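Local coordinates for protein uroporphyrinogen III synthase (PDB 1WCW) that probably catalyses the cyclisation of hydroxymethylbilane to uroporphyrinogen III, with inversion of the last pyrrole ring, in tetrapyrrole biosynthesis, at residues Leu25-Phe31 / Leu249-Lys253; Ser120-Leu124 / Leu143-Glu147; Pro128-Ala134 / Glu152-Leu158. All coordinates share one frame; numbering follows the deposited sequence.

Interaction 1 (Leu25-Phe31 / Leu249-Lys253)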
ATOM      1  N   LEU A  25       9.311  -1.495  20.232  1.00 15.03           N
ATOM      2  CA  LEU A  25      10.629  -1.377  19.709  1.00 16.53           C
ATOM      3  C   LEU A  25      11.126   0.053  19.912  1.00 15.91           C
ATOM      4  O   LEU A  25      12.263   0.303  20.347  1.00 15.73           O
ATOM      5  CB  LEU A  25      10.591  -1.704  18.222  1.00 20.83           C
ATOM      6  CG  LEU A  25      11.706  -2.551  17.614  1.00 37.90           C
ATOM      7  CD1 LEU A  25      13.073  -2.001  18.014  1.00 37.57           C
ATOM      8  CD2 LEU A  25      11.525  -3.947  18.139  1.00 34.61           C
ATOM      9  N   ALA A  26      10.294   1.068  19.619  1.00 12.75           N
ATOM     10  CA  ALA A  26      10.736   2.424  19.827  1.00 11.99           C
ATOM     11  C   ALA A  26      11.135   2.702  21.273  1.00 12.70           C
ATOM     12  O   ALA A  26      12.171   3.351  21.510  1.00 12.57           O
ATOM     13  CB  ALA A  26       9.625   3.422  19.368  1.00 14.19           C
ATOM     14  N   GLU A  27      10.345   2.240  22.218  1.00 13.68           N
ATOM     15  CA  GLU A  27      10.672   2.431  23.617  1.00 16.21           C
ATOM     16  C   GLU A  27      12.001   1.755  23.949  1.00 16.74           C
ATOM     17  O   GLU A  27      12.824   2.340  24.691  1.00 18.76           O
ATOM     18  CB  GLU A  27       9.587   1.822  24.491  1.00 18.16           C
ATOM     19  CG  GLU A  27       8.263   2.574  24.433  1.00 22.68           C
ATOM     20  CD  GLU A  27       7.123   1.883  25.188  1.00 31.72           C
ATOM     21  OE1 GLU A  27       7.068   0.627  25.200  1.00 37.54           O
ATOM     22  OE2 GLU A  27       6.248   2.595  25.750  1.00 32.76           O
ATOM     23  N   LYS A  28      12.209   0.543  23.452  1.00 15.70           N
ATOM     24  CA  LYS A  28      13.503  -0.174  23.742  1.00 16.70           C
ATOM     25  C   LYS A  28      14.701   0.543  23.159  1.00 19.46           C
ATOM     26  O   LYS A  28      15.842   0.473  23.699  1.00 22.21           O
ATOM     27  CB  LYS A  28      13.438  -1.609  23.193  1.00 17.78           C
ATOM     28  CG  LYS A  28      12.476  -2.502  23.928  1.00 22.81           C
ATOM     29  CD  LYS A  28      12.519  -3.931  23.416  1.00 27.61           C
ATOM     30  CE  LYS A  28      11.552  -4.795  24.248  1.00 33.16           C
ATOM     31  NZ  LYS A  28      11.332  -6.156  23.632  1.00 38.27           N
ATOM     32  N   LEU A  29      14.502   1.296  22.100  1.00 17.37           N
ATOM     33  CA  LEU A  29      15.599   2.038  21.466  1.00 15.72           C
ATOM     34  C   LEU A  29      15.775   3.430  22.021  1.00 16.04           C
ATOM     35  O   LEU A  29      16.618   4.192  21.561  1.00 21.63           O
ATOM     36  CB  LEU A  29      15.352   2.087  19.936  1.00 16.14           C
ATOM     37  CG  LEU A  29      15.391   0.718  19.261  1.00 16.35           C
ATOM     38  CD1 LEU A  29      15.046   0.847  17.790  1.00 17.98           C
ATOM     39  CD2 LEU A  29      16.766   0.081  19.413  1.00 18.53           C
ATOM     40  N   GLY A  30      14.970   3.780  22.999  1.00 15.65           N
ATOM     41  CA  GLY A  30      15.094   5.113  23.595  1.00 18.02           C
ATOM     42  C   GLY A  30      14.287   6.242  22.984  1.00 15.12           C
ATOM     43  O   GLY A  30      14.456   7.414  23.314  1.00 19.03           O
ATOM     44  N   PHE A  31      13.392   5.894  22.070  1.00 13.95           N
ATOM     45  CA  PHE A  31      12.517   6.922  21.491  1.00 12.61           C
ATOM     46  C   PHE A  31      11.189   7.028  22.223  1.00 12.93           C
ATOM     47  O   PHE A  31      10.803   6.120  22.937  1.00 14.45           O
ATOM     48  CB  PHE A  31      12.185   6.541  20.040  1.00 11.99           C
ATOM     49  CG  PHE A  31      13.361   6.531  19.062  1.00 13.65           C
ATOM     50  CD1 PHE A  31      13.819   5.348  18.485  1.00 18.08           C
ATOM     51  CD2 PHE A  31      13.934   7.723  18.639  1.00 23.02           C
ATOM     52  CE1 PHE A  31      14.823   5.363  17.493  1.00 20.01           C
ATOM     53  CE2 PHE A  31      14.944   7.745  17.646  1.00 22.08           C
ATOM     54  CZ  PHE A  31      15.366   6.539  17.091  1.00 18.66           C
ATOM     55  N   LEU A 249      14.010   1.924  12.592  1.00 14.75           N
ATOM     56  CA  LEU A 249      14.311   2.724  13.750  1.00 14.22           C
ATOM     57  C   LEU A 249      15.760   2.830  14.088  1.00 12.35           C
ATOM     58  O   LEU A 249      16.262   3.914  14.399  1.00 12.10           O
ATOM     59  CB  LEU A 249      13.553   2.250  14.980  1.00 14.36           C
ATOM     60  CG  LEU A 249      12.047   2.491  14.805  1.00 16.64           C
ATOM     61  CD1 LEU A 249      11.253   1.707  15.889  1.00 17.44           C
ATOM     62  CD2 LEU A 249      11.775   3.984  14.939  1.00 24.07           C
ATOM     63  N   GLN A 250      16.486   1.700  13.951  1.00 13.53           N
ATOM     64  CA  GLN A 250      17.884   1.719  14.245  1.00 12.31           C
ATOM     65  C   GLN A 250      18.685   2.418  13.191  1.00 10.14           C
ATOM     66  O   GLN A 250      19.648   3.147  13.490  1.00 11.42           O
ATOM     67  CB  GLN A 250      18.411   0.300  14.432  1.00 14.55           C
ATOM     68  CG  GLN A 250      17.658  -0.337  15.539  1.00 22.06           C
ATOM     69  CD  GLN A 250      18.228  -1.664  15.830  1.00 26.01           C
ATOM     70  OE1 GLN A 250      19.306  -1.743  16.434  1.00 25.94           O
ATOM     71  NE2 GLN A 250      17.546  -2.726  15.392  1.00 26.34           N
ATOM     72  N   GLY A 251      18.272   2.220  11.959  1.00 11.00           N
ATOM     73  CA  GLY A 251      18.945   2.906  10.861  1.00 11.38           C
ATOM     74  C   GLY A 251      18.749   4.425  10.991  1.00 11.22           C
ATOM     75  O   GLY A 251      19.684   5.232  10.806  1.00 10.53           O
ATOM     76  N   PHE A 252      17.506   4.832  11.340  1.00 10.87           N
ATOM     77  CA  PHE A 252      17.275   6.237  11.607  1.00 11.41           C
ATOM     78  C   PHE A 252      18.132   6.786  12.754  1.00  8.47           C
ATOM     79  O   PHE A 252      18.710   7.828  12.635  1.00 10.86           O
ATOM     80  CB  PHE A 252      15.785   6.448  11.907  1.00 11.03           C
ATOM     81  CG  PHE A 252      15.458   7.838  12.413  1.00 10.38           C
ATOM     82  CD1 PHE A 252      15.773   8.960  11.659  1.00 10.44           C
ATOM     83  CD2 PHE A 252      14.824   8.005  13.621  1.00 11.53           C
ATOM     84  CE1 PHE A 252      15.441  10.212  12.115  1.00 13.67           C
ATOM     85  CE2 PHE A 252      14.478   9.307  14.095  1.00 14.24           C
ATOM     86  CZ  PHE A 252      14.784  10.394  13.331  1.00 14.87           C
ATOM     87  N   LYS A 253      18.187   6.062  13.845  1.00  9.91           N
ATOM     88  CA  LYS A 253      18.992   6.492  15.004  1.00 11.08           C
ATOM     89  C   LYS A 253      20.461   6.716  14.612  1.00 11.26           C
ATOM     90  O   LYS A 253      21.041   7.781  14.965  1.00 11.62           O
ATOM     91  CB  LYS A 253      18.860   5.384  16.036  1.00 12.41           C
ATOM     92  CG  LYS A 253      19.466   5.711  17.379  1.00 17.90           C
ATOM     93  CD  LYS A 253      19.067   4.550  18.339  1.00 20.09           C
ATOM     94  CE  LYS A 253      19.710   4.732  19.672  1.00 25.71           C
ATOM     95  NZ  LYS A 253      18.844   5.584  20.516  1.00 27.88           N
TER

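Interaction 2 (Ser120-Leu124 / Leu143-Glu147)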
ATOM      1  N   SER A 120       2.170   0.938 -10.237  1.00 13.31           N
ATOM      2  CA  SER A 120       1.398   0.785 -11.452  1.00 16.43           C
ATOM      3  C   SER A 120       2.247   1.017 -12.693  1.00 13.59           C
ATOM      4  O   SER A 120       2.095   0.292 -13.678  1.00 14.81           O
ATOM      5  CB  SER A 120       0.248   1.785 -11.509  1.00 14.37           C
ATOM      6  OG  SER A 120      -0.723   1.410 -10.550  1.00 15.70           O
ATOM      7  N   LYS A 121       3.119   2.038 -12.679  1.00 13.89           N
ATOM      8  CA  LYS A 121       3.888   2.304 -13.871  1.00 15.97           C
ATOM      9  C   LYS A 121       4.785   1.142 -14.245  1.00 14.66           C
ATOM     10  O   LYS A 121       5.015   0.890 -15.440  1.00 15.29           O
ATOM     11  CB  LYS A 121       4.715   3.563 -13.732  1.00 21.92           C
ATOM     12  CG  LYS A 121       5.615   3.591 -12.494  1.00 33.53           C
ATOM     13  CD  LYS A 121       6.672   4.726 -12.534  1.00 33.09           C
ATOM     14  CE  LYS A 121       7.346   4.891 -11.129  1.00 45.87           C
ATOM     15  NZ  LYS A 121       8.609   5.716 -11.046  1.00 46.21           N
ATOM     16  N   SER A 122       5.282   0.370 -13.295  1.00 14.19           N
ATOM     17  CA  SER A 122       6.164  -0.742 -13.616  1.00 12.95           C
ATOM     18  C   SER A 122       5.421  -1.826 -14.378  1.00 14.96           C
ATOM     19  O   SER A 122       6.066  -2.698 -14.988  1.00 15.62           O
ATOM     20  CB  SER A 122       6.792  -1.374 -12.359  1.00 14.91           C
ATOM     21  OG  SER A 122       5.785  -2.061 -11.571  1.00 15.91           O
ATOM     22  N   LEU A 123       4.080  -1.860 -14.294  1.00 12.25           N
ATOM     23  CA  LEU A 123       3.292  -2.869 -15.014  1.00 13.02           C
ATOM     24  C   LEU A 123       3.072  -2.508 -16.479  1.00 12.58           C
ATOM     25  O   LEU A 123       2.703  -3.407 -17.278  1.00 13.75           O
ATOM     26  CB  LEU A 123       1.921  -3.068 -14.376  1.00 13.53           C
ATOM     27  CG  LEU A 123       2.005  -3.770 -13.024  1.00 13.12           C
ATOM     28  CD1 LEU A 123       0.636  -3.781 -12.397  1.00 14.56           C
ATOM     29  CD2 LEU A 123       2.547  -5.227 -13.112  1.00 18.40           C
ATOM     30  N   LEU A 124       3.237  -1.237 -16.871  1.00 14.60           N
ATOM     31  CA  LEU A 124       2.996  -0.917 -18.299  1.00 14.52           C
ATOM     32  C   LEU A 124       3.633  -1.868 -19.353  1.00 15.59           C
ATOM     33  O   LEU A 124       2.941  -2.331 -20.277  1.00 17.15           O
ATOM     34  CB  LEU A 124       3.371   0.529 -18.545  1.00 16.92           C
ATOM     35  CG  LEU A 124       2.572   1.492 -17.678  1.00 19.53           C
ATOM     36  CD1 LEU A 124       3.202   2.904 -17.875  1.00 18.62           C
ATOM     37  CD2 LEU A 124       1.066   1.478 -17.984  1.00 22.83           C
ATOM     38  N   LEU A 143      -7.081   3.306  -9.031  1.00 12.02           N
ATOM     39  CA  LEU A 143      -5.796   3.069  -9.736  1.00 13.40           C
ATOM     40  C   LEU A 143      -6.064   3.469 -11.196  1.00 13.25           C
ATOM     41  O   LEU A 143      -6.081   2.674 -12.138  1.00 14.26           O
ATOM     42  CB  LEU A 143      -5.386   1.604  -9.643  1.00 13.24           C
ATOM     43  CG  LEU A 143      -5.131   1.142  -8.230  1.00 12.93           C
ATOM     44  CD1 LEU A 143      -4.763  -0.396  -8.238  1.00 17.31           C
ATOM     45  CD2 LEU A 143      -3.946   1.920  -7.666  1.00 16.22           C
ATOM     46  N   PRO A 144      -6.245   4.763 -11.437  1.00 17.38           N
ATOM     47  CA  PRO A 144      -6.560   5.189 -12.797  1.00 15.50           C
ATOM     48  C   PRO A 144      -5.541   4.930 -13.889  1.00 13.94           C
ATOM     49  O   PRO A 144      -5.932   4.687 -15.033  1.00 17.28           O
ATOM     50  CB  PRO A 144      -6.881   6.682 -12.630  1.00 17.19           C
ATOM     51  CG  PRO A 144      -6.001   7.087 -11.509  1.00 20.31           C
ATOM     52  CD  PRO A 144      -6.124   5.893 -10.515  1.00 16.76           C
ATOM     53  N   LEU A 145      -4.268   4.966 -13.535  1.00 16.67           N
ATOM     54  CA  LEU A 145      -3.264   4.702 -14.563  1.00 17.27           C
ATOM     55  C   LEU A 145      -3.424   3.270 -15.064  1.00 19.39           C
ATOM     56  O   LEU A 145      -3.454   3.000 -16.295  1.00 17.51           O
ATOM     57  CB  LEU A 145      -1.881   4.983 -13.980  1.00 20.19           C
ATOM     58  CG  LEU A 145      -0.708   4.885 -14.940  1.00 28.41           C
ATOM     59  CD1 LEU A 145       0.514   5.548 -14.314  1.00 33.78           C
ATOM     60  CD2 LEU A 145      -0.429   3.469 -15.213  1.00 32.18           C
ATOM     61  N   LEU A 146      -3.627   2.327 -14.150  1.00 15.89           N
ATOM     62  CA  LEU A 146      -3.776   0.944 -14.498  1.00 15.43           C
ATOM     63  C   LEU A 146      -5.058   0.713 -15.210  1.00 14.63           C
ATOM     64  O   LEU A 146      -5.099  -0.029 -16.208  1.00 14.96           O
ATOM     65  CB  LEU A 146      -3.699   0.099 -13.224  1.00 20.05           C
ATOM     66  CG  LEU A 146      -2.948  -1.200 -13.186  1.00 28.11           C
ATOM     67  CD1 LEU A 146      -1.597  -1.067 -13.936  1.00 20.10           C
ATOM     68  CD2 LEU A 146      -2.662  -1.548 -11.701  1.00 15.93           C
ATOM     69  N   GLU A 147      -6.163   1.274 -14.688  1.00 14.58           N
ATOM     70  CA  GLU A 147      -7.437   1.049 -15.303  1.00 15.96           C
ATOM     71  C   GLU A 147      -7.538   1.555 -16.713  1.00 15.18           C
ATOM     72  O   GLU A 147      -8.048   0.887 -17.598  1.00 17.51           O
ATOM     73  CB  GLU A 147      -8.570   1.650 -14.461  1.00 18.93           C
ATOM     74  CG  GLU A 147      -8.814   0.747 -13.297  1.00 20.48           C
ATOM     75  CD  GLU A 147     -10.279   0.691 -12.826  1.00 32.88           C
ATOM     76  OE1 GLU A 147     -11.243   0.619 -13.638  1.00 38.40           O
ATOM     77  OE2 GLU A 147     -10.481   0.677 -11.611  1.00 26.23           O
TER
HETATM   78  O   HOH W   1      -2.736   3.171 -11.247  1.00 18.16           O

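Interaction 3 (Pro128-Ala134 / Glu152-Leu158)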
ATOM      1  N   PRO A 128      -0.111  -6.761 -21.710  1.00 15.10           N
ATOM      2  CA  PRO A 128      -0.165  -7.090 -23.150  1.00 16.42           C
ATOM      3  C   PRO A 128      -1.352  -6.568 -23.910  1.00 15.02           C
ATOM      4  O   PRO A 128      -2.480  -6.490 -23.369  1.00 18.94           O
ATOM      5  CB  PRO A 128      -0.155  -8.624 -23.167  1.00 18.05           C
ATOM      6  CG  PRO A 128       0.277  -9.046 -21.721  1.00 22.10           C
ATOM      7  CD  PRO A 128      -0.317  -7.944 -20.860  1.00 15.87           C
ATOM      8  N   GLN A 129      -1.124  -6.165 -25.156  1.00 15.69           N
ATOM      9  CA  GLN A 129      -2.183  -5.761 -26.024  1.00 16.25           C
ATOM     10  C   GLN A 129      -2.989  -7.046 -26.182  1.00 17.65           C
ATOM     11  O   GLN A 129      -2.458  -8.124 -26.571  1.00 20.92           O
ATOM     12  CB  GLN A 129      -1.586  -5.295 -27.321  1.00 16.94           C
ATOM     13  CG  GLN A 129      -2.669  -4.656 -28.127  1.00 27.95           C
ATOM     14  CD  GLN A 129      -3.081  -3.219 -27.643  1.00 26.31           C
ATOM     15  OE1 GLN A 129      -4.293  -2.895 -27.769  1.00 40.83           O
ATOM     16  NE2 GLN A 129      -2.153  -2.381 -27.188  1.00 24.94           N
ATOM     17  N   GLY A 130      -4.292  -6.966 -25.943  1.00 18.15           N
ATOM     18  CA  GLY A 130      -5.106  -8.164 -25.985  1.00 17.91           C
ATOM     19  C   GLY A 130      -6.563  -7.919 -26.343  1.00 17.22           C
ATOM     20  O   GLY A 130      -6.906  -6.867 -26.907  1.00 21.12           O
ATOM     21  N   ARG A 131      -7.392  -8.920 -26.086  1.00 19.49           N
ATOM     22  CA  ARG A 131      -8.797  -8.945 -26.377  1.00 25.31           C
ATOM     23  C   ARG A 131      -9.448  -9.596 -25.129  1.00 25.08           C
ATOM     24  O   ARG A 131      -8.853 -10.447 -24.468  1.00 32.83           O
ATOM     25  CB  ARG A 131      -9.047  -9.892 -27.605  1.00 24.85           C
ATOM     26  CG  ARG A 131      -8.094  -9.744 -28.836  1.00 31.58           C
ATOM     27  CD  ARG A 131      -7.510 -11.080 -29.463  1.00 28.04           C
ATOM     28  NE  ARG A 131      -8.510 -12.009 -30.002  1.00 28.20           N
ATOM     29  CZ  ARG A 131      -8.325 -13.324 -30.132  1.00 34.11           C
ATOM     30  NH1 ARG A 131      -9.287 -14.094 -30.626  1.00 38.53           N
ATOM     31  NH2 ARG A 131      -7.175 -13.884 -29.783  1.00 24.40           N
ATOM     32  N   GLY A 132     -10.658  -9.241 -24.812  1.00 26.71           N
ATOM     33  CA  GLY A 132     -11.253  -9.952 -23.732  1.00 19.09           C
ATOM     34  C   GLY A 132     -11.429  -9.132 -22.484  1.00 16.06           C
ATOM     35  O   GLY A 132     -11.565  -7.915 -22.487  1.00 17.52           O
ATOM     36  N   VAL A 133     -11.334  -9.865 -21.390  1.00 15.43           N
ATOM     37  CA  VAL A 133     -11.585  -9.334 -20.041  1.00 15.19           C
ATOM     38  C   VAL A 133     -10.364  -9.408 -19.145  1.00 10.84           C
ATOM     39  O   VAL A 133      -9.693 -10.445 -19.152  1.00 12.22           O
ATOM     40  CB  VAL A 133     -12.713 -10.127 -19.382  1.00 17.95           C
ATOM     41  CG1 VAL A 133     -12.961  -9.568 -17.995  1.00 17.93           C
ATOM     42  CG2 VAL A 133     -13.942 -10.031 -20.258  1.00 24.90           C
ATOM     43  N   ALA A 134     -10.117  -8.311 -18.476  1.00 11.47           N
ATOM     44  CA  ALA A 134      -9.012  -8.217 -17.503  1.00 10.04           C
ATOM     45  C   ALA A 134      -9.623  -7.992 -16.127  1.00 11.03           C
ATOM     46  O   ALA A 134     -10.248  -6.964 -15.852  1.00 13.42           O
ATOM     47  CB  ALA A 134      -8.059  -7.046 -17.844  1.00 12.09           C
ATOM     48  N   GLU A 152      -6.842   0.716 -22.739  1.00 17.75           N
ATOM     49  CA  GLU A 152      -6.049   1.037 -23.944  1.00 19.85           C
ATOM     50  C   GLU A 152      -5.494  -0.236 -24.582  1.00 21.62           C
ATOM     51  O   GLU A 152      -5.367  -0.339 -25.824  1.00 20.26           O
ATOM     52  CB  GLU A 152      -4.914   2.009 -23.607  1.00 23.80           C
ATOM     53  CG  GLU A 152      -5.363   3.429 -23.354  1.00 30.44           C
ATOM     54  CD  GLU A 152      -4.181   4.353 -23.016  1.00 42.88           C
ATOM     55  OE1 GLU A 152      -3.424   4.077 -22.042  1.00 46.86           O
ATOM     56  OE2 GLU A 152      -4.002   5.365 -23.731  1.00 49.99           O
ATOM     57  N   ARG A 153      -5.146  -1.211 -23.757  1.00 15.55           N
ATOM     58  CA  ARG A 153      -4.619  -2.476 -24.252  1.00 14.67           C
ATOM     59  C   ARG A 153      -5.678  -3.406 -24.838  1.00 16.98           C
ATOM     60  O   ARG A 153      -5.342  -4.501 -25.296  1.00 21.12           O
ATOM     61  CB  ARG A 153      -3.892  -3.202 -23.098  1.00 16.86           C
ATOM     62  CG  ARG A 153      -2.621  -2.570 -22.637  1.00 17.65           C
ATOM     63  CD  ARG A 153      -1.527  -2.531 -23.692  1.00 14.91           C
ATOM     64  NE  ARG A 153      -0.273  -2.277 -22.997  1.00 20.73           N
ATOM     65  CZ  ARG A 153       0.124  -1.062 -22.649  1.00 25.01           C
ATOM     66  NH1 ARG A 153      -0.621  -0.013 -22.973  1.00 29.54           N
ATOM     67  NH2 ARG A 153       1.176  -0.893 -21.868  1.00 22.16           N
ATOM     68  N   GLY A 154      -6.957  -3.031 -24.781  1.00 14.19           N
ATOM     69  CA  GLY A 154      -7.998  -3.819 -25.433  1.00 16.39           C
ATOM     70  C   GLY A 154      -8.969  -4.594 -24.551  1.00 14.32           C
ATOM     71  O   GLY A 154      -9.879  -5.275 -25.025  1.00 16.53           O
ATOM     72  N   TYR A 155      -8.832  -4.482 -23.218  1.00 14.66           N
ATOM     73  CA  TYR A 155      -9.678  -5.250 -22.339  1.00 12.91           C
ATOM     74  C   TYR A 155     -10.844  -4.493 -21.715  1.00 13.23           C
ATOM     75  O   TYR A 155     -10.779  -3.296 -21.465  1.00 16.41           O
ATOM     76  CB  TYR A 155      -8.829  -5.756 -21.136  1.00 12.98           C
ATOM     77  CG  TYR A 155      -7.626  -6.562 -21.542  1.00 10.22           C
ATOM     78  CD1 TYR A 155      -6.371  -5.964 -21.600  1.00 13.38           C
ATOM     79  CD2 TYR A 155      -7.748  -7.882 -21.881  1.00 13.19           C
ATOM     80  CE1 TYR A 155      -5.252  -6.679 -21.989  1.00 15.03           C
ATOM     81  CE2 TYR A 155      -6.643  -8.628 -22.288  1.00 16.04           C
ATOM     82  CZ  TYR A 155      -5.395  -7.994 -22.339  1.00 13.05           C
ATOM     83  OH  TYR A 155      -4.295  -8.731 -22.774  1.00 19.15           O
ATOM     84  N   ARG A 156     -11.866  -5.277 -21.453  1.00 15.76           N
ATOM     85  CA  ARG A 156     -12.942  -4.803 -20.601  1.00 14.33           C
ATOM     86  C   ARG A 156     -12.427  -5.071 -19.132  1.00 13.30           C
ATOM     87  O   ARG A 156     -12.007  -6.224 -18.846  1.00 16.00           O
ATOM     88  CB  ARG A 156     -14.201  -5.601 -20.799  1.00 16.87           C
ATOM     89  CG  ARG A 156     -15.360  -5.164 -19.880  1.00 23.66           C
ATOM     90  CD  ARG A 156     -16.659  -5.948 -20.211  1.00 32.95           C
ATOM     91  NE  ARG A 156     -16.474  -7.398 -20.081  1.00 43.96           N
ATOM     92  CZ  ARG A 156     -17.346  -8.340 -20.445  1.00 44.48           C
ATOM     93  NH1 ARG A 156     -17.051  -9.626 -20.255  1.00 47.06           N
ATOM     94  NH2 ARG A 156     -18.507  -8.015 -21.006  1.00 53.65           N
ATOM     95  N   VAL A 157     -12.520  -4.094 -18.264  1.00 12.31           N
ATOM     96  CA  VAL A 157     -12.020  -4.257 -16.876  1.00 11.99           C
ATOM     97  C   VAL A 157     -13.096  -4.824 -15.958  1.00 13.01           C
ATOM     98  O   VAL A 157     -14.237  -4.320 -15.960  1.00 17.94           O
ATOM     99  CB  VAL A 157     -11.485  -2.945 -16.308  1.00 16.92           C
ATOM    100  CG1 VAL A 157     -11.037  -3.132 -14.828  1.00 15.19           C
ATOM    101  CG2 VAL A 157     -10.269  -2.505 -17.125  1.00 19.59           C
ATOM    102  N   LEU A 158     -12.760  -5.889 -15.204  1.00 12.42           N
ATOM    103  CA  LEU A 158     -13.676  -6.504 -14.218  1.00 12.52           C
ATOM    104  C   LEU A 158     -13.015  -6.193 -12.864  1.00 12.64           C
ATOM    105  O   LEU A 158     -12.052  -6.813 -12.495  1.00 12.08           O
ATOM    106  CB  LEU A 158     -13.771  -7.992 -14.513  1.00 11.88           C
ATOM    107  CG  LEU A 158     -14.466  -8.809 -13.404  1.00 15.10           C
ATOM    108  CD1 LEU A 158     -15.965  -8.439 -13.332  1.00 22.32           C
ATOM    109  CD2 LEU A 158     -14.289 -10.243 -13.716  1.00 16.01           C
TER
HETATM  110  O   HOH W   2     -12.296  -6.326 -24.745  1.00 31.14           O

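Interaction 1 (Leu25-Phe31 / Leu249-Lys253)
The Schellman motif that ends helix 19-28 packs on helix 245-260, with Leu-29 and Phe-31 meeting Leu-249, Phe-252 and Lys-253. Gly-30, with positive phi, suits the turn because any CB there would jam against the preceding carbonyl oxygen. The chain is closed back on the helix by Gly-30 N to Glu-27 O and by Phe-31 N to Ala-26 O. Leu-29 O then points across the contact, and Lys-253 NZ donates to it at 2.8 Å. The C=O...N angle of 171° puts the ammonium almost in line with the carbonyl, where its charge would probably be favoured by the helix C-terminus. The lysine gets there with CG anti to its backbone N (chi1 -172°), an extended chain and a final bend at CE. Apart from this bond the contact is largely apolar. Leu-29 CD1 is wedged tightly against Leu-249 CB (3.5 Å) and also rests on Gln-250 CG at 3.6 Å. The amide end of Gln-250 turns back to Gly-246 O of its own helix. Leu-249 CD1 fits against Ala-26, whose small methyl lets the leucine come within 3.9 Å of Ala-26 N. Phe-31 brings its CE1 edge to Leu-249 O at 3.7 Å, while CZ meets Phe-252 CD2 and Lys-253 CB. The planes of the two phenylalanines are only 20° apart, but the rings are slid so far that they barely overlap. Both phenylalanines touch Val-9, Phe-252 reaches Lys-217 and Leu-219 of strand 217-221, and Ala-26 lies on Pro-33 of strand 32-35, so that the two helices pack against part of the five-stranded parallel sheet.

Interaction 2 (Ser120-Leu124 / Leu143-Glu147)
Leu-143, at the N-cap position of helix 144-152, starts the contact by bringing CD2 within 4.4 Å of Ser-120 OG. A leucine offers no side-chain atom with which to cap; Leu-143 O accepts from Glu-147 N as in any helix turn. Leu-145 holds CG anti to its backbone N (chi1 -175°), which carries CD2 across to Leu-124 CD2 at 3.7 Å, the two side chains crossing at about a right angle; the same methyl lies over Ser-120 CB. The amide of Leu-146, in the first helical turn, is served by a water 3.2 Å from Leu-146 N, which is also hydrogen-bonded to Ser-120 OG at 2.8 Å. Its two methyls reach between Leu-123 and Ser-120: CD1 packs on Leu-123 CD1 at 3.8 Å, while CD2 lies 3.7 Å from Ser-120 OG. Cut back to an alanine, this position would lose CG and both methyls, which is likely to open a gap beside Leu-123 and Ser-120. The serine is small enough to admit the water, and its hydroxyl also binds a glycerol, probably from the crystallisation liquor. Leu-123, in the short, weakly bonded helix 120-123, and Leu-146 both touch Leu-64 of strand 62-65, a shared footing on the mixed sheet.

Interaction 3 (Pro128-Ala134 / Glu152-Leu158)
Tyr-155 turns one ring face to Gly-130 C, while Pro-128 O lies at the ring's edge, near its plane. With CG anti to the carbonyl carbon (chi1 -56°), the ring is aimed back along the 128-132 loop. Tyr-155 OH donates to Pro-128 O at 2.9 Å, approaching from 51° out of the carbonyl plane. With Gly-130 CA just 3.4 Å from Tyr-155 OH, glycine fits where a CB would collide with the hydroxyl. At the other end of the tyrosine, its CB is covered by Ala-134 CB at 3.6 Å, a small residue that lets the ring lie close to the strand. On the opposite face of the sheet Val-133 and Arg-156 run side by side, pointing the same way, with the valine's CG2 at the edge of the guanidinium. Arg-156 also supplies the parallel pairing: its N donates to Gly-132 O at 2.8 Å and its O accepts from Ala-134 N, before Leu-158 N bonds to Ala-134 O. Gly-130 N donates almost straight (176°) to Arg-153 O. A water joins Gly-132 O to Gly-154 O, and Arg-153 NE turns back to Leu-127 O. Helix 144-152 connects the two parallel strands as a beta-alpha-beta crossover and packs through Leu-150 on Ala-134 and Val-157; Tyr-155 reaches Leu-62 of strand 62-65, and Leu-158 touches helix 50-57.

Interaction 1 stands apart, on the five-stranded parallel sheet, about 36 Å and 47 Å between centres from interactions 2 and 3, which belong to the mixed sheet on the other side of the chain's centre. It brings together segments near the two ends of the chain, with both other contacts nested inside its loop. Interactions 2 and 3 adjoin: helix 144-152 begins in one and ends in the other, and Arg-153 NH2 probably hydrogen-bonds Leu-124 O at 2.8 Å. Chemistry follows place. Of the two partly buried helix pairs, interaction 1 packs leucines and phenylalanines and adds a lysine-carbonyl bond, and interaction 2 is leucine packing with a single bridging water, whereas the surface-lying interaction 3 relies chiefly on backbone bonds.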